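Local coordinates for fatty acid amide hydrolase (Candida albicans, PDB 6KVR), which probably hydrolyses monocarboxylic acid amides, fatty acid amides among them, to the carboxylate and ammonium, as a member of the amidase signature family, at residues A[54-65]-A[220-228]; A[502-510]-A[527-535]. All coordinates share one frame; numbering follows the deposited sequence.

Contact 1. Residues A[54-65]-A[220-228]; sequences IDDLIKDQFNAV and TKNPFNLLL
Leu226 drives its side chain into the bend between helix 54-59 and helix 64-70, where CD1 meets Phe62 CD2 at 3.8 Å and also touches Leu57 CB. With CG beside its own backbone N (chi1 -75°), Leu226 lies alongside Phe62, the two pointing the same way, while Phe117 of helix 100-118 adds to the packing. Ile58 lays CG1 and CG2 against Leu226 O, and Leu227 CB sits 3.3 Å from Ile58 O. The Leu226 backbone is fixed too: its N donates to Phe62 O at 2.7 Å, the carbonyl of a residue just past the Schellman motif that ends helix 54-59 at Gln61. Further along, Val65 N bonds to Pro223 O at 3.0 Å, and Val65 CG2 sits over the centre of the Phe224 ring, 3.9 Å from its centroid and 7° off the normal, a CH-pi contact. The polar side is held by amides. Asn225 ND2 gives Gln61 OE1 a nearly straight bond of 3.0 Å, in the carbonyl plane and on a lone pair; Val537 N and O bind the same two side chains, and Gln61 NE2 probably bonds to Ser534 O. Asn225 OD1 meanwhile accepts from Leu227 N in an Asx turn. At the looser, partly exposed margin Ile54 adds one methyl contact, CD1 to Leu226 CD1 at 4.2 Å. Apolar packing of Leu226, two backbone bonds and an amide pair thus tie both helices to the turns of 222-228, and the amide groups of Gln61 and Asn225 are matched with each other and with Val537.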
loop_
_atom_site.group_PDB
_atom_site.type_symbol
_atom_site.label_atom_id
_atom_site.label_comp_id
_atom_site.label_asym_id
_atom_site.label_seq_id
_atom_site.Cartn_x
_atom_site.Cartn_y
_atom_site.Cartn_z
ATOM N N ILE A 54 -23.937 -20.965 35.064
ATOM C CA ILE A 54 -23.726 -20.353 33.752
ATOM C C ILE A 54 -24.047 -21.344 32.634
ATOM O O ILE A 54 -24.643 -20.977 31.614
ATOM C CB ILE A 54 -22.294 -19.788 33.639
ATOM C CG1 ILE A 54 -22.081 -19.100 32.282
ATOM C CG2 ILE A 54 -21.255 -20.862 33.882
ATOM C CD1 ILE A 54 -22.891 -17.817 32.130
ATOM N N ASP A 55 -23.713 -22.624 32.819
ATOM C CA ASP A 55 -23.984 -23.575 31.745
ATOM C C ASP A 55 -25.478 -23.845 31.565
ATOM O O ASP A 55 -25.909 -24.194 30.461
ATOM C CB ASP A 55 -23.215 -24.866 31.992
ATOM C CG ASP A 55 -21.772 -24.749 31.546
ATOM O OD1 ASP A 55 -20.870 -24.722 32.420
ATOM O OD2 ASP A 55 -21.551 -24.635 30.309
ATOM N N ASP A 56 -26.283 -23.694 32.619
ATOM C CA ASP A 56 -27.731 -23.716 32.429
ATOM C C ASP A 56 -28.210 -22.472 31.698
ATOM O O ASP A 56 -29.107 -22.549 30.849
ATOM C CB ASP A 56 -28.442 -23.827 33.772
ATOM C CG ASP A 56 -28.216 -25.158 34.425
ATOM O OD1 ASP A 56 -28.040 -26.158 33.692
ATOM O OD2 ASP A 56 -28.191 -25.195 35.671
ATOM N N LEU A 57 -27.647 -21.308 32.033
ATOM C CA LEU A 57 -28.008 -20.097 31.310
ATOM C C LEU A 57 -27.648 -20.216 29.840
ATOM O O LEU A 57 -28.369 -19.696 28.975
ATOM C CB LEU A 57 -27.326 -18.887 31.947
ATOM C CG LEU A 57 -27.770 -18.593 33.390
ATOM C CD1 LEU A 57 -27.054 -17.378 33.986
ATOM C CD2 LEU A 57 -29.285 -18.430 33.490
ATOM N N ILE A 58 -26.560 -20.926 29.532
ATOM C CA ILE A 58 -26.191 -21.143 28.138
ATOM C C ILE A 58 -27.221 -22.030 27.444
ATOM O O ILE A 58 -27.725 -21.688 26.367
ATOM C CB ILE A 58 -24.765 -21.719 28.043
ATOM C CG1 ILE A 58 -23.754 -20.623 28.423
ATOM C CG2 ILE A 58 -24.487 -22.263 26.636
ATOM C CD1 ILE A 58 -22.334 -21.098 28.591
ATOM N N LYS A 59 -27.584 -23.161 28.069
ATOM C CA LYS A 59 -28.566 -24.053 27.448
ATOM C C LYS A 59 -29.879 -23.336 27.184
ATOM O O LYS A 59 -30.559 -23.629 26.196
ATOM C CB LYS A 59 -28.814 -25.283 28.318
ATOM C CG LYS A 59 -27.821 -26.411 28.095
ATOM C CD LYS A 59 -27.970 -27.523 29.131
ATOM C CE LYS A 59 -26.904 -28.600 28.923
ATOM N NZ LYS A 59 -25.905 -28.627 30.040
ATOM N N ASP A 60 -30.216 -22.368 28.023
ATOM C CA ASP A 60 -31.493 -21.679 28.007
ATOM C C ASP A 60 -31.552 -20.521 27.023
ATOM O O ASP A 60 -32.595 -19.863 26.933
ATOM C CB ASP A 60 -31.784 -21.165 29.410
ATOM C CG ASP A 60 -32.550 -22.167 30.242
ATOM O OD1 ASP A 60 -33.491 -21.754 30.952
ATOM O OD2 ASP A 60 -32.217 -23.375 30.167
ATOM N N GLN A 61 -30.467 -20.243 26.295
ATOM C CA GLN A 61 -30.425 -19.089 25.395
ATOM C C GLN A 61 -30.725 -17.808 26.170
ATOM O O GLN A 61 -31.477 -16.949 25.717
ATOM C CB GLN A 61 -31.392 -19.263 24.222
ATOM C CG GLN A 61 -31.140 -20.549 23.451
ATOM C CD GLN A 61 -31.981 -20.683 22.189
ATOM O OE1 GLN A 61 -31.836 -19.910 21.235
ATOM N NE2 GLN A 61 -32.862 -21.688 22.174
ATOM N N PHE A 62 -30.165 -17.716 27.374
ATOM C CA PHE A 62 -30.345 -16.556 28.235
ATOM C C PHE A 62 -29.932 -15.275 27.508
ATOM O O PHE A 62 -28.875 -15.226 26.874
ATOM C CB PHE A 62 -29.510 -16.773 29.507
ATOM C CG PHE A 62 -29.758 -15.771 30.601
ATOM C CD1 PHE A 62 -30.846 -15.898 31.444
ATOM C CD2 PHE A 62 -28.876 -14.720 30.808
ATOM C CE1 PHE A 62 -31.063 -14.981 32.468
ATOM C CE2 PHE A 62 -29.089 -13.800 31.820
ATOM C CZ PHE A 62 -30.187 -13.932 32.654
ATOM N N ASN A 63 -30.788 -14.244 27.573
ATOM C CA ASN A 63 -30.482 -12.925 27.009
ATOM C C ASN A 63 -29.925 -12.071 28.143
ATOM O O ASN A 63 -30.687 -11.492 28.924
ATOM C CB ASN A 63 -31.726 -12.298 26.376
ATOM C CG ASN A 63 -31.477 -10.893 25.808
ATOM O OD1 ASN A 63 -30.545 -10.188 26.206
ATOM N ND2 ASN A 63 -32.334 -10.480 24.879
ATOM N N ALA A 64 -28.590 -11.988 28.236
ATOM C CA ALA A 64 -27.989 -11.269 29.354
ATOM C C ALA A 64 -28.265 -9.772 29.282
ATOM O O ALA A 64 -28.372 -9.115 30.321
ATOM C CB ALA A 64 -26.483 -11.530 29.418
ATOM N N VAL A 65 -28.397 -9.213 28.080
ATOM C CA VAL A 65 -28.660 -7.777 27.964
ATOM C C VAL A 65 -30.034 -7.435 28.538
ATOM O O VAL A 65 -30.201 -6.429 29.238
ATOM C CB VAL A 65 -28.529 -7.335 26.495
ATOM C CG1 VAL A 65 -28.986 -5.881 26.318
ATOM C CG2 VAL A 65 -27.090 -7.521 26.020
ATOM N N THR A 220 -16.202 -17.575 24.455
ATOM C CA THR A 220 -16.882 -16.318 24.772
ATOM C C THR A 220 -18.268 -16.336 24.140
ATOM O O THR A 220 -18.418 -16.765 22.994
ATOM C CB THR A 220 -16.053 -15.123 24.279
ATOM O OG1 THR A 220 -14.802 -15.120 24.979
ATOM C CG2 THR A 220 -16.771 -13.770 24.497
ATOM N N LYS A 221 -19.284 -15.885 24.879
ATOM C CA LYS A 221 -20.675 -16.085 24.482
ATOM C C LYS A 221 -21.360 -14.778 24.093
ATOM O O LYS A 221 -20.960 -13.691 24.517
ATOM C CB LYS A 221 -21.469 -16.762 25.613
ATOM C CG LYS A 221 -21.109 -18.234 25.819
ATOM C CD LYS A 221 -21.293 -19.044 24.519
ATOM C CE LYS A 221 -21.323 -20.546 24.818
ATOM N NZ LYS A 221 -21.771 -21.335 23.649
ATOM N N ASN A 222 -22.445 -14.911 23.316
ATOM C CA ASN A 222 -23.191 -13.746 22.810
ATOM C C ASN A 222 -24.023 -13.102 23.913
ATOM O O ASN A 222 -24.780 -13.793 24.595
ATOM C CB ASN A 222 -24.113 -14.164 21.661
ATOM C CG ASN A 222 -24.670 -12.980 20.889
ATOM O OD1 ASN A 222 -25.226 -12.029 21.467
ATOM N ND2 ASN A 222 -24.528 -13.031 19.570
ATOM N N PRO A 223 -23.927 -11.786 24.112
ATOM C CA PRO A 223 -24.661 -11.173 25.230
ATOM C C PRO A 223 -26.183 -11.107 25.032
ATOM O O PRO A 223 -26.900 -10.878 26.012
ATOM C CB PRO A 223 -24.033 -9.770 25.333
ATOM C CG PRO A 223 -23.530 -9.473 23.964
ATOM C CD PRO A 223 -23.088 -10.808 23.387
ATOM N N PHE A 224 -26.705 -11.303 23.819
ATOM C CA PHE A 224 -28.147 -11.302 23.581
ATOM C C PHE A 224 -28.756 -12.700 23.592
ATOM O O PHE A 224 -29.987 -12.830 23.582
ATOM C CB PHE A 224 -28.462 -10.620 22.240
ATOM C CG PHE A 224 -28.271 -9.129 22.264
ATOM C CD1 PHE A 224 -29.311 -8.287 22.645
ATOM C CD2 PHE A 224 -27.044 -8.568 21.926
ATOM C CE1 PHE A 224 -29.132 -6.902 22.673
ATOM C CE2 PHE A 224 -26.854 -7.194 21.955
ATOM C CZ PHE A 224 -27.901 -6.358 22.329
ATOM N N ASN A 225 -27.926 -13.733 23.615
ATOM C CA ASN A 225 -28.344 -15.124 23.624
ATOM C C ASN A 225 -27.106 -15.925 23.974
ATOM O O ASN A 225 -26.246 -16.135 23.109
ATOM C CB ASN A 225 -28.915 -15.542 22.261
ATOM C CG ASN A 225 -29.384 -17.002 22.229
ATOM O OD1 ASN A 225 -28.852 -17.857 22.931
ATOM N ND2 ASN A 225 -30.388 -17.284 21.396
ATOM N N LEU A 226 -26.994 -16.357 25.232
ATOM C CA LEU A 226 -25.765 -16.966 25.726
ATOM C C LEU A 226 -25.497 -18.349 25.149
ATOM O O LEU A 226 -24.410 -18.893 25.380
ATOM C CB LEU A 226 -25.783 -17.045 27.249
ATOM C CG LEU A 226 -25.558 -15.738 28.014
ATOM C CD1 LEU A 226 -25.590 -15.998 29.530
ATOM C CD2 LEU A 226 -24.248 -15.083 27.622
ATOM N N LEU A 227 -26.432 -18.944 24.413
ATOM C CA LEU A 227 -26.055 -20.160 23.699
ATOM C C LEU A 227 -25.133 -19.843 22.516
ATOM O O LEU A 227 -24.275 -20.665 22.159
ATOM C CB LEU A 227 -27.301 -20.917 23.233
ATOM C CG LEU A 227 -27.081 -22.177 22.373
ATOM C CD1 LEU A 227 -26.365 -23.290 23.132
ATOM C CD2 LEU A 227 -28.396 -22.693 21.824
ATOM N N LEU A 228 -25.265 -18.654 21.921
ATOM C CA LEU A 228 -24.564 -18.355 20.677
ATOM C C LEU A 228 -23.163 -17.802 20.920
ATOM O O LEU A 228 -22.843 -17.260 21.982
ATOM C CB LEU A 228 -25.359 -17.361 19.823
ATOM C CG LEU A 228 -26.843 -17.750 19.724
ATOM C CD1 LEU A 228 -27.609 -16.708 18.938
ATOM C CD2 LEU A 228 -27.007 -19.171 19.109
#

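Contact 2. Residues A[502-510]-A[527-535]; sequences FQDPTKDKW and ENENYDPSQ
Tyr531 turns the edge of its ring toward the face of the Trp510 indole in an offset edge-to-face pair, the planes 86° apart and the centroids of the Tyr531 ring and the five-membered Trp510 ring separated by 5.5 Å. The closest atoms of the pair are Trp510 NE1 and Tyr531 CD2, at 3.7 Å. Asn528 O lies at the indole edge, and Asp508 O at the edge of the tyrosine ring, in its plane. A water accepts from Trp510 NE1 at 2.9 Å and donates to Asn528 O and Tyr531 O, bridging the indole N-H to two backbone carbonyls. With CG anti to the backbone N (chi1 -179°), Tyr531 carries its hydroxyl across to 502-510, where OH donates to Asp508 O at 2.6 Å. Gln503 approaches from the opposite direction; its NE2 gives an almost straight bond of 3.2 Å to Tyr531 OH, which lies in the amide plane, and a second of 3.0 Å to Pro533 O on a lone pair. Both amide hydrogens are thereby used, and Gln503 OE1 accepts from Gly538 N. Pro533 packs its CG against Lys509 CB at 3.8 Å, while Pro505 CB touches Pro533 O. Pro358 of helix 357-372 lies against Gln503, Asp508 and Tyr531, and the Asp508 carboxylate pairs with Arg361. Ring and proline packing thus act together with the hydrogen bonds: the buried phenol hydroxyl, accepting from Gln503 and donating to Asp508 O, is held by the 502-510 loop, while Trp510 packs on the ring.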
loop_
_atom_site.group_PDB
_atom_site.type_symbol
_atom_site.label_atom_id
_atom_site.label_comp_id
_atom_site.label_asym_id
_atom_site.label_seq_id
_atom_site.Cartn_x
_atom_site.Cartn_y
_atom_site.Cartn_z
ATOM N N PHE A 502 -34.280 -8.382 15.028
ATOM C CA PHE A 502 -33.819 -9.542 15.772
ATOM C C PHE A 502 -34.516 -10.767 15.218
ATOM O O PHE A 502 -35.648 -10.686 14.729
ATOM C CB PHE A 502 -34.091 -9.377 17.272
ATOM C CG PHE A 502 -33.367 -8.207 17.877
ATOM C CD1 PHE A 502 -33.785 -6.900 17.616
ATOM C CD2 PHE A 502 -32.241 -8.402 18.667
ATOM C CE1 PHE A 502 -33.106 -5.804 18.151
ATOM C CE2 PHE A 502 -31.560 -7.309 19.222
ATOM C CZ PHE A 502 -31.994 -6.007 18.954
ATOM N N GLN A 503 -33.824 -11.899 15.267
ATOM C CA GLN A 503 -34.451 -13.131 14.829
ATOM C C GLN A 503 -35.729 -13.372 15.633
ATOM O O GLN A 503 -35.806 -13.071 16.831
ATOM C CB GLN A 503 -33.491 -14.306 14.976
ATOM C CG GLN A 503 -33.994 -15.606 14.347
ATOM C CD GLN A 503 -34.646 -16.531 15.359
ATOM O OE1 GLN A 503 -34.948 -16.133 16.489
ATOM N NE2 GLN A 503 -34.860 -17.783 14.960
ATOM N N ASP A 504 -36.737 -13.895 14.948
ATOM C CA ASP A 504 -38.043 -14.194 15.533
ATOM C C ASP A 504 -38.345 -15.658 15.260
ATOM O O ASP A 504 -38.609 -16.022 14.099
ATOM C CB ASP A 504 -39.122 -13.298 14.924
ATOM C CG ASP A 504 -40.452 -13.406 15.651
ATOM O OD1 ASP A 504 -40.835 -14.528 16.069
ATOM O OD2 ASP A 504 -41.110 -12.353 15.812
ATOM N N PRO A 505 -38.326 -16.531 16.268
ATOM C CA PRO A 505 -38.522 -17.960 15.986
ATOM C C PRO A 505 -39.897 -18.282 15.418
ATOM O O PRO A 505 -40.035 -19.285 14.706
ATOM C CB PRO A 505 -38.284 -18.630 17.346
ATOM C CG PRO A 505 -38.464 -17.554 18.365
ATOM C CD PRO A 505 -38.062 -16.265 17.694
ATOM N N THR A 506 -40.909 -17.448 15.654
ATOM C CA THR A 506 -42.218 -17.747 15.086
ATOM C C THR A 506 -42.327 -17.376 13.616
ATOM O O THR A 506 -43.320 -17.736 12.978
ATOM C CB THR A 506 -43.336 -17.037 15.859
ATOM O OG1 THR A 506 -43.510 -15.714 15.342
ATOM C CG2 THR A 506 -43.020 -16.973 17.363
ATOM N N LYS A 507 -41.348 -16.676 13.052
ATOM C CA LYS A 507 -41.448 -16.267 11.659
ATOM C C LYS A 507 -40.192 -16.486 10.824
ATOM O O LYS A 507 -40.306 -16.514 9.592
ATOM C CB LYS A 507 -41.859 -14.791 11.565
ATOM C CG LYS A 507 -40.745 -13.811 11.321
ATOM C CD LYS A 507 -41.297 -12.381 11.267
ATOM C CE LYS A 507 -42.159 -12.072 12.482
ATOM N NZ LYS A 507 -42.546 -10.631 12.526
ATOM N N ASP A 508 -39.016 -16.677 11.425
ATOM C CA ASP A 508 -37.792 -16.894 10.648
ATOM C C ASP A 508 -37.547 -18.395 10.464
ATOM O O ASP A 508 -36.636 -18.985 11.040
ATOM C CB ASP A 508 -36.607 -16.208 11.325
ATOM C CG ASP A 508 -36.696 -14.681 11.266
ATOM O OD1 ASP A 508 -37.089 -14.161 10.201
ATOM O OD2 ASP A 508 -36.376 -13.995 12.272
ATOM N N LYS A 509 -38.371 -19.019 9.623
ATOM C CA LYS A 509 -38.200 -20.434 9.320
ATOM C C LYS A 509 -38.184 -20.635 7.815
ATOM O O LYS A 509 -38.599 -19.765 7.043
ATOM C CB LYS A 509 -39.287 -21.318 9.963
ATOM C CG LYS A 509 -40.710 -20.839 9.815
ATOM C CD LYS A 509 -41.576 -21.358 10.956
ATOM C CE LYS A 509 -43.036 -21.524 10.533
ATOM N NZ LYS A 509 -43.528 -20.455 9.602
ATOM N N TRP A 510 -37.650 -21.783 7.406
ATOM C CA TRP A 510 -37.560 -22.091 5.989
ATOM C C TRP A 510 -38.966 -22.212 5.412
ATOM O O TRP A 510 -39.880 -22.699 6.077
ATOM C CB TRP A 510 -36.786 -23.397 5.775
ATOM C CG TRP A 510 -35.311 -23.392 6.177
ATOM C CD1 TRP A 510 -34.738 -24.111 7.191
ATOM C CD2 TRP A 510 -34.230 -22.668 5.545
ATOM N NE1 TRP A 510 -33.374 -23.879 7.232
ATOM C CE2 TRP A 510 -33.044 -22.985 6.245
ATOM C CE3 TRP A 510 -34.153 -21.776 4.464
ATOM C CZ2 TRP A 510 -31.798 -22.452 5.891
ATOM C CZ3 TRP A 510 -32.900 -21.239 4.116
ATOM C CH2 TRP A 510 -31.748 -21.582 4.828
ATOM N N GLU A 527 -23.416 -25.351 6.262
ATOM C CA GLU A 527 -23.892 -24.131 6.910
ATOM C C GLU A 527 -25.418 -24.097 7.008
ATOM O O GLU A 527 -25.968 -23.804 8.075
ATOM C CB GLU A 527 -23.377 -22.906 6.147
ATOM C CG GLU A 527 -21.905 -22.598 6.385
ATOM C CD GLU A 527 -21.642 -21.856 7.710
ATOM O OE1 GLU A 527 -22.609 -21.406 8.382
ATOM O OE2 GLU A 527 -20.453 -21.712 8.074
ATOM N N ASN A 528 -26.123 -24.364 5.897
ATOM C CA ASN A 528 -27.578 -24.204 5.894
ATOM C C ASN A 528 -28.273 -25.247 6.766
ATOM O O ASN A 528 -29.313 -24.952 7.369
ATOM C CB ASN A 528 -28.140 -24.292 4.476
ATOM C CG ASN A 528 -27.995 -22.993 3.676
ATOM O OD1 ASN A 528 -28.415 -22.933 2.523
ATOM N ND2 ASN A 528 -27.380 -21.968 4.271
ATOM N N GLU A 529 -27.736 -26.468 6.848
ATOM C CA GLU A 529 -28.425 -27.478 7.646
ATOM C C GLU A 529 -28.255 -27.249 9.144
ATOM O O GLU A 529 -28.952 -27.889 9.931
ATOM C CB GLU A 529 -27.964 -28.882 7.231
ATOM C CG GLU A 529 -28.668 -29.360 5.944
ATOM C CD GLU A 529 -28.254 -30.753 5.459
ATOM O OE1 GLU A 529 -27.256 -31.339 5.963
ATOM O OE2 GLU A 529 -28.942 -31.264 4.541
ATOM N N ASN A 530 -27.396 -26.314 9.554
ATOM C CA ASN A 530 -27.311 -25.929 10.958
ATOM C C ASN A 530 -28.403 -24.955 11.383
ATOM O O ASN A 530 -28.596 -24.756 12.585
ATOM C CB ASN A 530 -25.955 -25.289 11.252
ATOM C CG ASN A 530 -24.870 -26.311 11.431
ATOM O OD1 ASN A 530 -25.156 -27.476 11.660
ATOM N ND2 ASN A 530 -23.625 -25.896 11.294
ATOM N N TYR A 531 -29.105 -24.313 10.450
ATOM C CA TYR A 531 -30.086 -23.330 10.883
ATOM C C TYR A 531 -31.305 -24.033 11.472
ATOM O O TYR A 531 -31.879 -24.930 10.853
ATOM C CB TYR A 531 -30.514 -22.398 9.745
ATOM C CG TYR A 531 -31.514 -21.387 10.278
ATOM C CD1 TYR A 531 -31.095 -20.343 11.100
ATOM C CD2 TYR A 531 -32.888 -21.540 10.059
ATOM C CE1 TYR A 531 -32.005 -19.450 11.654
ATOM C CE2 TYR A 531 -33.807 -20.647 10.611
ATOM C CZ TYR A 531 -33.356 -19.610 11.404
ATOM O OH TYR A 531 -34.234 -18.715 11.941
ATOM N N ASP A 532 -31.701 -23.610 12.659
ATOM C CA ASP A 532 -32.848 -24.127 13.398
ATOM C C ASP A 532 -33.511 -22.940 14.080
ATOM O O ASP A 532 -32.891 -22.326 14.954
ATOM C CB ASP A 532 -32.411 -25.174 14.426
ATOM C CG ASP A 532 -33.577 -25.743 15.254
ATOM O OD1 ASP A 532 -34.630 -25.078 15.435
ATOM O OD2 ASP A 532 -33.406 -26.869 15.778
ATOM N N PRO A 533 -34.757 -22.602 13.720
ATOM C CA PRO A 533 -35.418 -21.425 14.319
ATOM C C PRO A 533 -35.419 -21.403 15.841
ATOM O O PRO A 533 -35.241 -20.333 16.435
ATOM C CB PRO A 533 -36.855 -21.512 13.774
ATOM C CG PRO A 533 -36.799 -22.428 12.624
ATOM C CD PRO A 533 -35.665 -23.369 12.848
ATOM N N SER A 534 -35.605 -22.553 16.494
ATOM C CA SER A 534 -35.731 -22.562 17.947
ATOM C C SER A 534 -34.391 -22.437 18.666
ATOM O O SER A 534 -34.379 -22.236 19.883
ATOM C CB SER A 534 -36.457 -23.836 18.413
ATOM O OG SER A 534 -35.694 -25.012 18.151
ATOM N N GLN A 535 -33.273 -22.512 17.947
ATOM C CA GLN A 535 -31.946 -22.544 18.559
ATOM C C GLN A 535 -31.140 -21.265 18.306
ATOM O O GLN A 535 -29.933 -21.230 18.583
ATOM C CB GLN A 535 -31.179 -23.767 18.041
ATOM C CG GLN A 535 -31.627 -25.106 18.626
ATOM C CD GLN A 535 -31.392 -25.207 20.128
ATOM O OE1 GLN A 535 -32.320 -25.064 20.936
ATOM N NE2 GLN A 535 -30.143 -25.471 20.511
HETATM O O HOH W 1 -31.586 -25.771 8.403
#

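Contacts 1 and 2 lie on the same side of the chain's centre, their centres about 17 Å apart, and they touch directly. Gln61 NE2 of contact 1 reaches Ser534 O of contact 2 at 2.8 Å, a probable hydrogen bond, and Leu227 CD2 packs on Gln535 NE2 at 3.5 Å. The end of 527-535 is therefore the bridge between them, and the chain that follows closely on it serves both, Val537 on the side of contact 1 and Gly538 on that of contact 2. Contact 1 brings together segments 155 residues apart, contact 2 segments only 17 apart. Neither contact includes the predicted Lys158, Ser233 and Ser257 of the catalytic site, and both lie away from it.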